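Local coordinates for putative diflavin flavoprotein A 3 (Nostoc sp., PDB 3FNI) that probably passes electrons from NADH to oxygen, reducing it to water, the present chain being the flavodoxin-like part of this modular diiron flavoprotein, at residues A68-I73 / D99-D104; V90-T95 / S108-L113; D19-A24 / I122-T127. All blocks are in the same frame, centred on the assembly; numbering follows the deposited sequence.

Interaction 1: residues A68-I73 / D99-D104; sequences ASAASI and DDEPID
Asp99 and Ala68 open a shallow contact in which a loop and the start of a helix meet a second loop through two carboxylates set against two alanine methyls. The carboxylate of Asp99 swings out opposite its own backbone N (chi1 -158°), which carries OD1 to the methyl of Ala68, with Asp99 OD1 and Ala68 CB 3.1 Å apart, a close approach for an oxygen and a carbon. The backbone N of Ala68 lies beside the same oxygen, Ala68 N to Asp99 OD1 3.2 Å, while OD2 is turned further off. Behind the carboxylate, the main chain of Asp99 is hydrogen-bonded to that of Ala67, so the two loops are also tied through their backbones. With an alanine here in place of Asp99, the methyl and backbone N of Ala68 would probably be left without the oxygen that lies against them. The next residue, Asp100, directs its side chain away from Ala68-Ile73 and is hydrogen-bonded to Tyr15 and probably to Thr95. At Glu101 the chain turns back to the contact. Its CB points toward Ala68-Ile73, and the bend at chi2 (71°) brings Glu101 OE1 to 4.4 Å from CB of Ala70, a loose touch on a partly exposed surface. Further along, helix 103-112 begins, and Asp104 forms a salt bridge with Arg123. The two loops follow neighbouring strands, 57-63 and 89-93, of the parallel sheet, at the C-terminal ends of the strands, where flavodoxin-fold proteins generally bind FMN and where this domain probably does so too.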
loop_
_atom_site.group_PDB
_atom_site.type_symbol
_atom_site.label_atom_id
_atom_site.label_comp_id
_atom_site.label_asym_id
_atom_site.label_seq_id
_atom_site.Cartn_x
_atom_site.Cartn_y
_atom_site.Cartn_z
ATOM N N ALA A 68 -5.603 5.470 17.131
ATOM C CA ALA A 68 -6.856 5.585 17.871
ATOM C C ALA A 68 -7.895 4.567 17.396
ATOM O O ALA A 68 -8.862 4.291 18.104
ATOM C CB ALA A 68 -7.417 7.012 17.737
ATOM N N SER A 69 -7.698 4.015 16.199
ATOM C CA SER A 69 -8.628 3.023 15.652
ATOM C C SER A 69 -7.998 1.637 15.614
ATOM O O SER A 69 -8.405 0.785 14.823
ATOM C CB SER A 69 -9.056 3.407 14.231
ATOM O OG SER A 69 -9.646 4.690 14.193
ATOM N N ALA A 70 -7.007 1.418 16.471
ATOM C CA ALA A 70 -6.303 0.143 16.534
ATOM C C ALA A 70 -7.236 -1.067 16.571
ATOM O O ALA A 70 -7.231 -1.896 15.658
ATOM C CB ALA A 70 -5.375 0.126 17.748
ATOM N N ALA A 71 -8.037 -1.161 17.627
ATOM C CA ALA A 71 -8.962 -2.275 17.804
ATOM C C ALA A 71 -9.757 -2.627 16.550
ATOM O O ALA A 71 -9.790 -3.784 16.123
ATOM C CB ALA A 71 -9.923 -1.971 18.956
ATOM N N SER A 72 -10.393 -1.622 15.963
ATOM C CA SER A 72 -11.219 -1.820 14.778
ATOM C C SER A 72 -10.460 -2.069 13.472
ATOM O O SER A 72 -10.953 -2.775 12.590
ATOM C CB SER A 72 -12.141 -0.614 14.602
ATOM O OG SER A 72 -11.389 0.584 14.511
ATOM N N ILE A 73 -9.263 -1.502 13.358
ATOM C CA ILE A 73 -8.454 -1.635 12.148
ATOM C C ILE A 73 -7.628 -2.926 12.059
ATOM O O ILE A 73 -7.461 -3.485 10.977
ATOM C CB ILE A 73 -7.487 -0.432 12.010
ATOM C CG1 ILE A 73 -7.172 -0.175 10.536
ATOM C CG2 ILE A 73 -6.199 -0.696 12.781
ATOM C CD1 ILE A 73 -8.099 0.839 9.897
ATOM N N ASP A 99 -1.548 10.846 14.190
ATOM C CA ASP A 99 -1.875 9.715 15.048
ATOM C C ASP A 99 -1.390 8.411 14.422
ATOM O O ASP A 99 -1.794 7.328 14.843
ATOM C CB ASP A 99 -3.391 9.649 15.272
ATOM C CG ASP A 99 -3.769 8.870 16.523
ATOM O OD1 ASP A 99 -4.977 8.619 16.735
ATOM O OD2 ASP A 99 -2.864 8.516 17.304
ATOM N N ASP A 100 -0.522 8.520 13.419
ATOM C CA ASP A 100 0.012 7.348 12.728
ATOM C C ASP A 100 0.550 6.284 13.663
ATOM O O ASP A 100 1.173 6.574 14.688
ATOM C CB ASP A 100 1.141 7.741 11.763
ATOM C CG ASP A 100 0.633 8.248 10.435
ATOM O OD1 ASP A 100 -0.561 8.575 10.345
ATOM O OD2 ASP A 100 1.436 8.328 9.476
ATOM N N GLU A 101 0.305 5.041 13.275
ATOM C CA GLU A 101 0.771 3.886 14.006
ATOM C C GLU A 101 2.245 3.811 13.600
ATOM O O GLU A 101 2.607 4.266 12.515
ATOM C CB GLU A 101 0.013 2.650 13.518
ATOM C CG GLU A 101 0.109 1.446 14.422
ATOM C CD GLU A 101 -0.659 1.628 15.711
ATOM O OE1 GLU A 101 -1.888 1.857 15.641
ATOM O OE2 GLU A 101 -0.038 1.545 16.792
ATOM N N PRO A 102 3.115 3.257 14.462
ATOM C CA PRO A 102 4.538 3.168 14.106
ATOM C C PRO A 102 4.721 2.451 12.777
ATOM O O PRO A 102 4.370 1.279 12.644
ATOM C CB PRO A 102 5.140 2.375 15.262
ATOM C CG PRO A 102 4.251 2.721 16.409
ATOM C CD PRO A 102 2.868 2.700 15.801
ATOM N N ILE A 103 5.277 3.152 11.795
ATOM C CA ILE A 103 5.489 2.564 10.480
ATOM C C ILE A 103 6.569 1.475 10.470
ATOM O O ILE A 103 6.367 0.402 9.906
ATOM C CB ILE A 103 5.828 3.662 9.435
ATOM C CG1 ILE A 103 6.216 3.017 8.101
ATOM C CG2 ILE A 103 6.939 4.560 9.957
ATOM C CD1 ILE A 103 6.287 3.995 6.953
ATOM N N ASP A 104 7.701 1.737 11.110
ATOM C CA ASP A 104 8.796 0.771 11.142
ATOM C C ASP A 104 8.411 -0.643 11.531
ATOM O O ASP A 104 8.806 -1.594 10.861
ATOM C CB ASP A 104 9.906 1.286 12.046
ATOM C CG ASP A 104 10.574 2.508 11.471
ATOM O OD1 ASP A 104 11.181 2.392 10.380
ATOM O OD2 ASP A 104 10.483 3.582 12.093
#

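Interaction 2: residues V90-T95 / S108-L113; sequences VGIFET and SKFRNL
Phe110 reaches from helix 103-112 to strand 89-93, and its side chain can be traced atom by atom across Val90 and Ile92. Phe110 CB makes the first contact, 3.8 Å from CG1 of Val90, and Phe110 CG lies equally near that methyl at 3.8 Å. The valine is turned to suit: at chi1 70° CG1 occupies the position between its backbone N and carbonyl carbon, from which it points at the base of the ring. The two side chains cross at about a right angle, and the methyl comes at the ring obliquely. Past CG, Phe110 CD1 keeps Val90 CG1 as its partner, at 4.2 Å, whereas Phe110 CD2 passes to the other residue and meets Ile92 CD1 at 3.9 Å. Such packing joins the first two elements of a beta-alpha-beta unit, strand 89-93, helix 103-112 and strand 116-117, and seats the helix on one face of the parallel sheet of the flavodoxin fold. Val90 also hydrogen-bonds through its backbone to Thr116 and Ala118, and Gly91 to Leu60 and Ile62, so the strand under the ring is held between two others. Further out, Phe110 CE2 continues along the isoleucine, 4.0 Å from Ile92 CD1, a methyl delivered by an extended side chain (chi2 174°) that also packs on Ile103, Leu106 and Leu107 of the helix.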
loop_
_atom_site.group_PDB
_atom_site.type_symbol
_atom_site.label_atom_id
_atom_site.label_comp_id
_atom_site.label_asym_id
_atom_site.label_seq_id
_atom_site.Cartn_x
_atom_site.Cartn_y
_atom_site.Cartn_z
ATOM N N VAL A 90 5.941 -4.579 -1.558
ATOM C CA VAL A 90 5.084 -3.705 -0.772
ATOM C C VAL A 90 5.760 -2.395 -0.368
ATOM O O VAL A 90 6.932 -2.376 0.013
ATOM C CB VAL A 90 4.585 -4.463 0.501
ATOM C CG1 VAL A 90 5.744 -4.674 1.471
ATOM C CG2 VAL A 90 3.432 -3.718 1.161
ATOM N N GLY A 91 5.002 -1.302 -0.479
ATOM C CA GLY A 91 5.490 0.016 -0.104
ATOM C C GLY A 91 4.553 0.599 0.944
ATOM O O GLY A 91 3.356 0.323 0.913
ATOM N N ILE A 92 5.077 1.414 1.854
ATOM C CA ILE A 92 4.259 1.986 2.923
ATOM C C ILE A 92 4.465 3.490 3.113
ATOM O O ILE A 92 5.592 3.983 3.060
ATOM C CB ILE A 92 4.553 1.259 4.270
ATOM C CG1 ILE A 92 4.209 -0.236 4.128
ATOM C CG2 ILE A 92 3.764 1.908 5.410
ATOM C CD1 ILE A 92 4.580 -1.107 5.327
ATOM N N PHE A 93 3.373 4.218 3.341
ATOM C CA PHE A 93 3.469 5.655 3.550
ATOM C C PHE A 93 2.798 6.125 4.826
ATOM O O PHE A 93 1.844 5.505 5.307
ATOM C CB PHE A 93 2.890 6.421 2.352
ATOM C CG PHE A 93 1.405 6.244 2.155
ATOM C CD1 PHE A 93 0.493 7.076 2.801
ATOM C CD2 PHE A 93 0.918 5.263 1.296
ATOM C CE1 PHE A 93 -0.878 6.937 2.587
ATOM C CE2 PHE A 93 -0.452 5.116 1.076
ATOM C CZ PHE A 93 -1.349 5.955 1.721
ATOM N N GLU A 94 3.339 7.214 5.378
ATOM C CA GLU A 94 2.810 7.849 6.579
ATOM C C GLU A 94 1.726 8.780 6.067
ATOM O O GLU A 94 1.723 9.132 4.890
ATOM C CB GLU A 94 3.879 8.683 7.298
ATOM C CG GLU A 94 5.014 7.902 7.913
ATOM C CD GLU A 94 5.805 8.728 8.931
ATOM O OE1 GLU A 94 5.824 9.969 8.817
ATOM O OE2 GLU A 94 6.416 8.138 9.837
ATOM N N THR A 95 0.823 9.206 6.942
ATOM C CA THR A 95 -0.273 10.066 6.509
ATOM C C THR A 95 -0.137 11.541 6.853
ATOM O O THR A 95 -0.751 12.383 6.203
ATOM C CB THR A 95 -1.601 9.586 7.104
ATOM O OG1 THR A 95 -1.595 9.832 8.517
ATOM C CG2 THR A 95 -1.792 8.091 6.845
ATOM N N SER A 108 9.007 -3.935 9.033
ATOM C CA SER A 108 9.760 -5.134 9.397
ATOM C C SER A 108 8.931 -6.416 9.329
ATOM O O SER A 108 9.465 -7.494 9.070
ATOM C CB SER A 108 10.347 -4.980 10.805
ATOM O OG SER A 108 11.241 -3.878 10.877
ATOM N N LYS A 109 7.632 -6.311 9.571
ATOM C CA LYS A 109 6.790 -7.491 9.498
ATOM C C LYS A 109 6.716 -8.001 8.065
ATOM O O LYS A 109 6.709 -9.202 7.839
ATOM C CB LYS A 109 5.385 -7.195 10.015
ATOM C CG LYS A 109 5.316 -7.050 11.512
ATOM C CD LYS A 109 3.884 -7.004 11.985
ATOM C CE LYS A 109 3.823 -6.913 13.496
ATOM N NZ LYS A 109 2.437 -7.115 13.998
ATOM N N PHE A 110 6.677 -7.097 7.092
ATOM C CA PHE A 110 6.599 -7.535 5.703
ATOM C C PHE A 110 7.943 -8.066 5.237
ATOM O O PHE A 110 8.014 -9.063 4.515
ATOM C CB PHE A 110 6.138 -6.396 4.790
ATOM C CG PHE A 110 4.666 -6.125 4.858
ATOM C CD1 PHE A 110 3.750 -7.015 4.300
ATOM C CD2 PHE A 110 4.190 -4.977 5.490
ATOM C CE1 PHE A 110 2.376 -6.763 4.367
ATOM C CE2 PHE A 110 2.824 -4.710 5.567
ATOM C CZ PHE A 110 1.909 -5.604 5.006
ATOM N N ARG A 111 9.013 -7.406 5.654
ATOM C CA ARG A 111 10.345 -7.843 5.268
ATOM C C ARG A 111 10.645 -9.231 5.832
ATOM O O ARG A 111 11.305 -10.040 5.182
ATOM C CB ARG A 111 11.401 -6.846 5.753
ATOM C CG ARG A 111 12.822 -7.317 5.492
ATOM C CD ARG A 111 13.826 -6.201 5.685
ATOM N NE ARG A 111 13.644 -5.150 4.695
ATOM C CZ ARG A 111 14.344 -4.022 4.667
ATOM N NH1 ARG A 111 15.277 -3.802 5.582
ATOM N NH2 ARG A 111 14.116 -3.121 3.721
ATOM N N ASN A 112 10.153 -9.504 7.040
ATOM C CA ASN A 112 10.371 -10.799 7.670
ATOM C C ASN A 112 9.626 -11.885 6.899
ATOM O O ASN A 112 10.038 -13.044 6.889
ATOM C CB ASN A 112 9.886 -10.786 9.127
ATOM C CG ASN A 112 10.538 -11.878 9.975
ATOM O OD1 ASN A 112 11.748 -11.857 10.203
ATOM N ND2 ASN A 112 9.736 -12.834 10.446
ATOM N N LEU A 113 8.531 -11.510 6.251
ATOM C CA LEU A 113 7.743 -12.475 5.496
ATOM C C LEU A 113 8.314 -12.761 4.116
ATOM O O LEU A 113 7.786 -13.597 3.390
ATOM C CB LEU A 113 6.297 -11.988 5.367
ATOM C CG LEU A 113 5.485 -11.941 6.665
ATOM C CD1 LEU A 113 4.093 -11.375 6.378
ATOM C CD2 LEU A 113 5.367 -13.336 7.252
#

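Interaction 3: residues D19-A24 / I122-T127; sequences DRLAQA and IRIKQT
Leu21, on helix 18-31, faces Ile122 and Ile124 across backbones that stay well apart, with CA of Leu21 9.6 Å from CA of Ile122 and 10.0 Å from CA of Ile124. The gap is bridged by side chains alone. Residues Ile122 to Ile124 run nearly extended, so alternate residues face the same way: the two isoleucines point toward the helix, while Arg123 between them is directed elsewhere, to Asp104, with which it forms a salt bridge. Each methyl of Leu21 meets one isoleucine. Leu21 CD2 lies 4.1 Å from Ile122 CD1, the two side chains passing at a slant, whereas Leu21 CD1 meets Ile124 CD1 tip to tip at 4.2 Å. Chi1 of -70° sets CG of the leucine opposite the carbonyl carbon, and chi2 of 171° then turns CD1 and CD2 to the two isoleucines. In the flavodoxin fold, helices pack on both faces of a central parallel sheet; here helix 18-31 shares its face with helix 130-152, and the loop carrying Ile122 and Ile124 leads from the edge strand 116-117 into that last helix. Tyr133 and Cys136 of helix 130-152 and Phe93 of the sheet also pack against Leu21, and the contact between Leu21 and the two isoleucines is purely apolar. The isoleucine tips touch one another as well, Ile122 CD1 to Ile124 CD1 3.6 Å, which presents Leu21 with a continuous hydrocarbon surface. On the backbone side, Ile122 and Ile124 are both hydrogen-bonded to Glu94, the former through main-chain atoms of both residues, the latter from its N to the carboxylate.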
loop_
_atom_site.group_PDB
_atom_site.type_symbol
_atom_site.label_atom_id
_atom_site.label_comp_id
_atom_site.label_asym_id
_atom_site.label_seq_id
_atom_site.Cartn_x
_atom_site.Cartn_y
_atom_site.Cartn_z
ATOM N N ASP A 19 -5.591 10.469 1.420
ATOM C CA ASP A 19 -6.302 10.539 0.161
ATOM C C ASP A 19 -5.404 11.096 -0.954
ATOM O O ASP A 19 -5.293 10.504 -2.025
ATOM C CB ASP A 19 -7.560 11.402 0.342
ATOM C CG ASP A 19 -8.692 10.666 1.069
ATOM O OD1 ASP A 19 -8.428 9.704 1.825
ATOM O OD2 ASP A 19 -9.861 11.069 0.894
ATOM N N ARG A 20 -4.746 12.220 -0.694
ATOM C CA ARG A 20 -3.879 12.827 -1.699
ATOM C C ARG A 20 -2.571 12.055 -1.882
ATOM O O ARG A 20 -2.053 11.953 -2.995
ATOM C CB ARG A 20 -3.596 14.286 -1.332
ATOM C CG ARG A 20 -4.861 15.142 -1.215
ATOM C CD ARG A 20 -4.526 16.578 -0.859
ATOM N NE ARG A 20 -3.770 17.238 -1.922
ATOM C CZ ARG A 20 -3.215 18.441 -1.814
ATOM N NH1 ARG A 20 -3.326 19.125 -0.682
ATOM N NH2 ARG A 20 -2.547 18.961 -2.838
ATOM N N LEU A 21 -2.040 11.506 -0.795
ATOM C CA LEU A 21 -0.803 10.741 -0.874
ATOM C C LEU A 21 -1.009 9.468 -1.694
ATOM O O LEU A 21 -0.188 9.131 -2.560
ATOM C CB LEU A 21 -0.302 10.394 0.531
ATOM C CG LEU A 21 0.227 11.590 1.324
ATOM C CD1 LEU A 21 0.470 11.178 2.749
ATOM C CD2 LEU A 21 1.498 12.120 0.691
ATOM N N ALA A 22 -2.111 8.772 -1.429
ATOM C CA ALA A 22 -2.432 7.549 -2.152
ATOM C C ALA A 22 -2.754 7.863 -3.610
ATOM O O ALA A 22 -2.348 7.131 -4.510
ATOM C CB ALA A 22 -3.609 6.834 -1.497
ATOM N N GLN A 23 -3.475 8.954 -3.846
ATOM C CA GLN A 23 -3.823 9.322 -5.206
ATOM C C GLN A 23 -2.587 9.574 -6.073
ATOM O O GLN A 23 -2.557 9.196 -7.242
ATOM C CB GLN A 23 -4.721 10.561 -5.218
ATOM C CG GLN A 23 -5.189 10.932 -6.611
ATOM C CD GLN A 23 -5.900 9.775 -7.293
ATOM O OE1 GLN A 23 -5.576 9.407 -8.423
ATOM N NE2 GLN A 23 -6.873 9.192 -6.603
ATOM N N ALA A 24 -1.573 10.209 -5.497
ATOM C CA ALA A 24 -0.340 10.510 -6.213
ATOM C C ALA A 24 0.371 9.215 -6.582
ATOM O O ALA A 24 0.830 9.045 -7.711
ATOM C CB ALA A 24 0.571 11.389 -5.341
ATOM N N ILE A 122 7.746 6.080 2.509
ATOM C CA ILE A 122 7.561 7.523 2.473
ATOM C C ILE A 122 7.116 8.039 3.837
ATOM O O ILE A 122 6.082 7.638 4.373
ATOM C CB ILE A 122 6.546 7.952 1.372
ATOM C CG1 ILE A 122 5.406 8.764 1.988
ATOM C CG2 ILE A 122 6.022 6.740 0.634
ATOM C CD1 ILE A 122 4.447 9.334 0.989
ATOM N N ARG A 123 7.921 8.934 4.394
ATOM C CA ARG A 123 7.649 9.498 5.702
ATOM C C ARG A 123 7.239 10.963 5.591
ATOM O O ARG A 123 7.763 11.705 4.758
ATOM C CB ARG A 123 8.894 9.328 6.573
ATOM C CG ARG A 123 9.332 7.867 6.685
ATOM C CD ARG A 123 10.732 7.745 7.235
ATOM N NE ARG A 123 11.196 6.360 7.298
ATOM C CZ ARG A 123 10.846 5.490 8.241
ATOM N NH1 ARG A 123 11.324 4.252 8.216
ATOM N NH2 ARG A 123 10.020 5.857 9.212
ATOM N N ILE A 124 6.283 11.368 6.421
ATOM C CA ILE A 124 5.788 12.741 6.413
ATOM C C ILE A 124 5.929 13.372 7.780
ATOM O O ILE A 124 5.221 12.999 8.716
ATOM C CB ILE A 124 4.287 12.814 6.010
ATOM C CG1 ILE A 124 4.128 12.558 4.508
ATOM C CG2 ILE A 124 3.713 14.177 6.364
ATOM C CD1 ILE A 124 4.407 11.144 4.110
ATOM N N LYS A 125 6.845 14.329 7.896
ATOM C CA LYS A 125 7.070 15.024 9.165
ATOM C C LYS A 125 6.397 16.390 9.113
ATOM O O LYS A 125 5.987 16.929 10.139
ATOM C CB LYS A 125 8.570 15.224 9.417
ATOM C CG LYS A 125 9.438 13.992 9.191
ATOM C CD LYS A 125 10.360 14.185 7.990
ATOM C CE LYS A 125 11.296 15.376 8.200
ATOM N NZ LYS A 125 12.218 15.593 7.047
ATOM N N GLN A 126 6.296 16.931 7.902
ATOM C CA GLN A 126 5.698 18.238 7.660
ATOM C C GLN A 126 4.551 18.136 6.659
ATOM O O GLN A 126 4.393 17.113 5.991
ATOM C CB GLN A 126 6.768 19.184 7.116
ATOM C CG GLN A 126 7.968 19.351 8.042
ATOM C CD GLN A 126 9.068 20.192 7.425
ATOM O OE1 GLN A 126 9.740 19.764 6.482
ATOM N NE2 GLN A 126 9.253 21.402 7.949
ATOM N N THR A 127 3.758 19.198 6.546
ATOM C CA THR A 127 2.640 19.210 5.607
ATOM C C THR A 127 3.148 18.895 4.205
ATOM O O THR A 127 4.072 19.545 3.707
ATOM C CB THR A 127 1.936 20.575 5.596
ATOM O OG1 THR A 127 1.396 20.839 6.898
ATOM C CG2 THR A 127 0.806 20.590 4.561
#

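In the fold
The three contacts lie 14 to 16 Å apart, centre to centre, within one flavodoxin-like domain, and they show how a three-layer fold is knit together. Interaction 2 seats helix 103-112 on one face of the parallel sheet, and interaction 3 lies on the other, with helix 18-31. Interaction 1 sits at the surface, in the loops that follow neighbouring strands. Along the chain, interactions 1 and 2 alternate their segments, and both are nested inside the loop closed by interaction 3. Probable hydrogen bonds from residues 94 and 95 link interaction 2 to the others, and the Asp104-Arg123 salt bridge ties interaction 1 to interaction 3. The loops at the C-terminal ends of the strands, the probable flavin site, are in this way joined to elements on both faces of the sheet.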